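Local coordinates for membrane lipoprotein family protein (Aeropyrum pernix, PDB 4PEV) that binds adenosine between its two lobes and probably serves as the solute-binding lipoprotein of an ABC transporter that takes it up, at residues His202-Gln214 with Glu409-Glu421. Residues are numbered along the deposited sequence; the frame is centred on the assembly and turned at random.
Sequences HIGYLYGVQYYNQ and EELKAGNLEAALE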
loop_
_atom_site.group_PDB
_atom_site.type_symbol
_atom_site.label_atom_id
_atom_site.label_comp_id
_atom_site.label_asym_id
_atom_site.label_seq_id
_atom_site.Cartn_x
_atom_site.Cartn_y
_atom_site.Cartn_z
ATOM N N HIS C 202 -7.279 6.216 -2.902
ATOM C CA HIS C 202 -7.759 7.138 -3.922
ATOM C C HIS C 202 -8.054 8.488 -3.301
ATOM O O HIS C 202 -7.464 9.493 -3.688
ATOM C CB HIS C 202 -9.003 6.601 -4.624
ATOM C CG HIS C 202 -9.420 7.414 -5.807
ATOM N ND1 HIS C 202 -10.531 7.110 -6.559
ATOM C CD2 HIS C 202 -8.879 8.523 -6.371
ATOM C CE1 HIS C 202 -10.653 7.987 -7.544
ATOM N NE2 HIS C 202 -9.668 8.859 -7.447
ATOM N N ILE C 203 -8.944 8.511 -2.324
ATOM C CA ILE C 203 -9.291 9.752 -1.640
ATOM C C ILE C 203 -8.065 10.509 -1.146
ATOM O O ILE C 203 -7.992 11.712 -1.299
ATOM C CB ILE C 203 -10.226 9.478 -0.443
ATOM C CG1 ILE C 203 -11.638 9.189 -0.950
ATOM C CG2 ILE C 203 -10.225 10.641 0.545
ATOM C CD1 ILE C 203 -12.547 8.625 0.117
ATOM N N GLY C 204 -7.121 9.817 -0.534
ATOM C CA GLY C 204 -5.952 10.485 0.023
ATOM C C GLY C 204 -5.029 11.023 -1.050
ATOM O O GLY C 204 -4.415 12.072 -0.883
ATOM N N TYR C 205 -4.940 10.303 -2.160
ATOM C CA TYR C 205 -4.037 10.654 -3.233
ATOM C C TYR C 205 -4.542 11.898 -3.940
ATOM O O TYR C 205 -3.774 12.815 -4.183
ATOM C CB TYR C 205 -3.890 9.469 -4.200
ATOM C CG TYR C 205 -2.881 9.654 -5.318
ATOM C CD1 TYR C 205 -1.550 9.993 -5.048
ATOM C CD2 TYR C 205 -3.247 9.462 -6.650
ATOM C CE1 TYR C 205 -0.618 10.146 -6.071
ATOM C CE2 TYR C 205 -2.319 9.609 -7.680
ATOM C CZ TYR C 205 -1.010 9.950 -7.381
ATOM O OH TYR C 205 -0.112 10.104 -8.407
ATOM N N LEU C 206 -5.830 11.919 -4.263
ATOM C CA LEU C 206 -6.469 13.089 -4.872
ATOM C C LEU C 206 -6.446 14.280 -3.933
ATOM O O LEU C 206 -6.156 15.406 -4.337
ATOM C CB LEU C 206 -7.921 12.782 -5.217
ATOM C CG LEU C 206 -8.726 13.841 -5.975
ATOM C CD1 LEU C 206 -8.055 14.324 -7.256
ATOM C CD2 LEU C 206 -10.096 13.268 -6.290
ATOM N N TYR C 207 -6.756 14.027 -2.671
ATOM C CA TYR C 207 -6.667 15.066 -1.669
ATOM C C TYR C 207 -5.310 15.719 -1.742
ATOM O O TYR C 207 -5.213 16.929 -1.835
ATOM C CB TYR C 207 -6.891 14.508 -0.262
ATOM C CG TYR C 207 -6.807 15.578 0.797
ATOM C CD1 TYR C 207 -5.586 15.948 1.321
ATOM C CD2 TYR C 207 -7.945 16.235 1.256
ATOM C CE1 TYR C 207 -5.487 16.930 2.279
ATOM C CE2 TYR C 207 -7.856 17.228 2.226
ATOM C CZ TYR C 207 -6.614 17.570 2.723
ATOM O OH TYR C 207 -6.461 18.536 3.684
ATOM N N GLY C 208 -4.266 14.904 -1.688
ATOM C CA GLY C 208 -2.892 15.398 -1.673
ATOM C C GLY C 208 -2.512 16.195 -2.905
ATOM O O GLY C 208 -1.732 17.124 -2.815
ATOM N N VAL C 209 -3.057 15.830 -4.058
ATOM C CA VAL C 209 -2.770 16.549 -5.305
ATOM C C VAL C 209 -3.472 17.901 -5.305
ATOM O O VAL C 209 -2.879 18.902 -5.703
ATOM C CB VAL C 209 -3.211 15.748 -6.561
ATOM C CG1 VAL C 209 -3.227 16.633 -7.807
ATOM C CG2 VAL C 209 -2.313 14.534 -6.771
ATOM N N GLN C 210 -4.737 17.922 -4.882
ATOM C CA GLN C 210 -5.504 19.163 -4.844
ATOM C C GLN C 210 -4.939 20.097 -3.800
ATOM O O GLN C 210 -4.953 21.312 -3.990
ATOM C CB GLN C 210 -6.968 18.901 -4.529
ATOM C CG GLN C 210 -7.723 18.132 -5.597
ATOM C CD GLN C 210 -7.832 18.910 -6.885
ATOM O OE1 GLN C 210 -6.828 19.201 -7.518
ATOM N NE2 GLN C 210 -9.049 19.249 -7.279
ATOM N N TYR C 211 -4.443 19.528 -2.703
ATOM C CA TYR C 211 -3.823 20.304 -1.643
ATOM C C TYR C 211 -2.648 21.055 -2.243
ATOM O O TYR C 211 -2.561 22.273 -2.138
ATOM C CB TYR C 211 -3.367 19.372 -0.524
ATOM C CG TYR C 211 -2.886 20.022 0.762
ATOM C CD1 TYR C 211 -1.554 20.399 0.916
ATOM C CD2 TYR C 211 -3.746 20.202 1.844
ATOM C CE1 TYR C 211 -1.097 20.959 2.096
ATOM C CE2 TYR C 211 -3.298 20.760 3.030
ATOM C CZ TYR C 211 -1.970 21.135 3.148
ATOM O OH TYR C 211 -1.501 21.698 4.315
ATOM N N TYR C 212 -1.768 20.316 -2.906
ATOM C CA TYR C 212 -0.623 20.894 -3.592
ATOM C C TYR C 212 -1.060 21.984 -4.553
ATOM O O TYR C 212 -0.606 23.102 -4.447
ATOM C CB TYR C 212 0.141 19.816 -4.346
ATOM C CG TYR C 212 1.372 20.340 -5.010
ATOM C CD1 TYR C 212 2.549 20.489 -4.305
ATOM C CD2 TYR C 212 1.354 20.711 -6.344
ATOM C CE1 TYR C 212 3.686 20.978 -4.915
ATOM C CE2 TYR C 212 2.487 21.204 -6.967
ATOM C CZ TYR C 212 3.648 21.335 -6.248
ATOM O OH TYR C 212 4.772 21.817 -6.875
ATOM N N ASN C 213 -1.963 21.650 -5.470
ATOM C CA ASN C 213 -2.539 22.619 -6.410
ATOM C C ASN C 213 -3.042 23.911 -5.793
ATOM O O ASN C 213 -2.698 24.994 -6.273
ATOM C CB ASN C 213 -3.685 21.981 -7.175
ATOM C CG ASN C 213 -3.205 21.042 -8.243
ATOM O OD1 ASN C 213 -2.069 21.126 -8.698
ATOM N ND2 ASN C 213 -4.070 20.146 -8.658
ATOM N N GLN C 214 -3.856 23.796 -4.744
ATOM C CA GLN C 214 -4.386 24.974 -4.037
ATOM C C GLN C 214 -3.315 25.757 -3.307
ATOM O O GLN C 214 -3.275 26.973 -3.409
ATOM C CB GLN C 214 -5.498 24.594 -3.073
ATOM C CG GLN C 214 -6.801 24.310 -3.800
ATOM C CD GLN C 214 -7.935 23.939 -2.866
ATOM O OE1 GLN C 214 -7.838 24.114 -1.642
ATOM N NE2 GLN C 214 -9.025 23.418 -3.439
ATOM N N GLU C 409 -16.090 13.416 -6.397
ATOM C CA GLU C 409 -16.734 14.558 -7.096
ATOM C C GLU C 409 -16.318 15.885 -6.462
ATOM O O GLU C 409 -15.991 16.858 -7.157
ATOM C CB GLU C 409 -18.265 14.470 -7.028
ATOM C CG GLU C 409 -18.946 13.614 -8.094
ATOM C CD GLU C 409 -20.432 13.334 -7.782
ATOM O OE1 GLU C 409 -21.183 14.266 -7.382
ATOM O OE2 GLU C 409 -20.858 12.165 -7.935
ATOM N N GLU C 410 -16.335 15.892 -5.130
ATOM C CA GLU C 410 -16.063 17.075 -4.330
ATOM C C GLU C 410 -14.600 17.464 -4.355
ATOM O O GLU C 410 -14.282 18.636 -4.488
ATOM C CB GLU C 410 -16.501 16.850 -2.870
ATOM C CG GLU C 410 -18.007 16.667 -2.668
ATOM C CD GLU C 410 -18.823 17.813 -3.244
ATOM O OE1 GLU C 410 -18.435 18.994 -3.055
ATOM O OE2 GLU C 410 -19.852 17.528 -3.893
ATOM N N LEU C 411 -13.715 16.484 -4.203
ATOM C CA LEU C 411 -12.267 16.719 -4.334
ATOM C C LEU C 411 -11.876 17.145 -5.748
ATOM O O LEU C 411 -11.062 18.047 -5.915
ATOM C CB LEU C 411 -11.479 15.477 -3.941
ATOM C CG LEU C 411 -11.513 15.146 -2.454
ATOM C CD1 LEU C 411 -10.640 13.936 -2.173
ATOM C CD2 LEU C 411 -11.039 16.317 -1.625
ATOM N N LYS C 412 -12.460 16.508 -6.761
ATOM C CA LYS C 412 -12.281 16.953 -8.141
ATOM C C LYS C 412 -12.700 18.411 -8.317
ATOM O O LYS C 412 -12.155 19.111 -9.157
ATOM C CB LYS C 412 -13.087 16.089 -9.104
ATOM C CG LYS C 412 -12.494 14.722 -9.391
ATOM C CD LYS C 412 -13.093 14.139 -10.665
ATOM C CE LYS C 412 -12.662 12.696 -10.897
ATOM N NZ LYS C 412 -12.961 12.281 -12.295
ATOM N N ALA C 413 -13.680 18.847 -7.524
ATOM C CA ALA C 413 -14.168 20.222 -7.539
ATOM C C ALA C 413 -13.350 21.179 -6.667
ATOM O O ALA C 413 -13.691 22.341 -6.561
ATOM C CB ALA C 413 -15.621 20.249 -7.085
ATOM N N GLY C 414 -12.298 20.706 -6.014
ATOM C CA GLY C 414 -11.494 21.576 -5.157
ATOM C C GLY C 414 -12.077 21.829 -3.777
ATOM O O GLY C 414 -11.562 22.659 -3.011
ATOM N N ASN C 415 -13.138 21.105 -3.447
ATOM C CA ASN C 415 -13.720 21.156 -2.117
ATOM C C ASN C 415 -13.056 20.089 -1.199
ATOM O O ASN C 415 -13.614 19.014 -0.959
ATOM C CB ASN C 415 -15.245 21.003 -2.244
ATOM C CG ASN C 415 -15.943 20.830 -0.908
ATOM O OD1 ASN C 415 -15.409 21.180 0.149
ATOM N ND2 ASN C 415 -17.148 20.266 -0.953
ATOM N N LEU C 416 -11.859 20.399 -0.691
ATOM C CA LEU C 416 -11.074 19.448 0.102
ATOM C C LEU C 416 -11.723 19.042 1.411
ATOM O O LEU C 416 -11.473 17.943 1.895
ATOM C CB LEU C 416 -9.697 19.998 0.458
ATOM C CG LEU C 416 -8.793 20.552 -0.632
ATOM C CD1 LEU C 416 -7.409 20.833 -0.048
ATOM C CD2 LEU C 416 -8.718 19.611 -1.819
ATOM N N GLU C 417 -12.515 19.925 2.011
ATOM C CA GLU C 417 -13.055 19.663 3.354
ATOM C C GLU C 417 -14.052 18.484 3.381
ATOM O O GLU C 417 -14.356 17.953 4.453
ATOM C CB GLU C 417 -13.675 20.939 3.950
ATOM C CG GLU C 417 -12.655 22.037 4.279
ATOM C CD GLU C 417 -13.291 23.413 4.515
ATOM O OE1 GLU C 417 -12.605 24.439 4.292
ATOM O OE2 GLU C 417 -14.479 23.486 4.914
ATOM N N ALA C 418 -14.529 18.071 2.199
ATOM C CA ALA C 418 -15.416 16.899 2.050
ATOM C C ALA C 418 -14.791 15.608 2.561
ATOM O O ALA C 418 -15.499 14.743 3.061
ATOM C CB ALA C 418 -15.837 16.721 0.593
ATOM N N ALA C 419 -13.470 15.486 2.425
ATOM C CA ALA C 419 -12.732 14.296 2.853
ATOM C C ALA C 419 -12.491 14.209 4.368
ATOM O O ALA C 419 -12.132 13.142 4.868
ATOM C CB ALA C 419 -11.401 14.230 2.116
ATOM N N LEU C 420 -12.693 15.317 5.087
ATOM C CA LEU C 420 -12.382 15.410 6.517
ATOM C C LEU C 420 -13.641 15.516 7.375
ATOM O O LEU C 420 -14.761 15.440 6.873
ATOM C CB LEU C 420 -11.507 16.638 6.755
ATOM C CG LEU C 420 -10.301 16.792 5.825
ATOM C CD1 LEU C 420 -9.664 18.170 5.935
ATOM C CD2 LEU C 420 -9.286 15.709 6.144
ATOM N N GLU C 421 -13.446 15.715 8.672
ATOM C CA GLU C 421 -14.544 15.909 9.612
ATOM C C GLU C 421 -14.611 17.363 10.090
ATOM O O GLU C 421 -15.669 17.848 10.502
ATOM C CB GLU C 421 -14.351 14.979 10.806
ATOM C CG GLU C 421 -14.308 13.494 10.450
ATOM C CD GLU C 421 -13.715 12.633 11.562
ATOM O OE1 GLU C 421 -13.167 13.201 12.530
ATOM O OE2 GLU C 421 -13.786 11.384 11.478
#
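L416, Y207 and L411 bury the most surface where the end of helix 401-412 and the residues after it lie along helix 196-214. Y207 carries CG anti to its own nitrogen (chi1 -180°), bringing the ring up to L416 and A419. There it crosses L416 at about a right angle, CE2 3.8 Å from L416 CB, while L416 O meets the ring edge in plane. A419 CB and L420 CD1 approach the ring obliquely, and F395 packs against it edge-to-face. L416 then runs between Q210 and Q214, its CD2 against Q210 CB and its CD1 beside Y211. L411 sends CD1 to I203 O (3.6 Å) and slides past L206 in the opposite direction.

Two glutamines hold the C-terminal end of helix 401-412 and the turn after it. Q210, bent at chi2 (-65°), gives NE2 to L411 O at 2.7 Å, nearly straight (162°) and in the carbonyl plane; the same oxygen accepts from G414 N. N213 ND2 holds Q210 OE1, fixing the amide's rotation. Q214 NE2 reaches G414 O at equal length, more bent and tilted from the carbonyl plane. A leucine in place of Q210 would probably leave L411 O without its side-chain donor and N213 without this acceptor.

G414, with positive phi, closes helix 401-412 in a Schellman motif, so the tail turns back across a helix flanking one lobe of this two-lobed periplasmic-binding-protein fold.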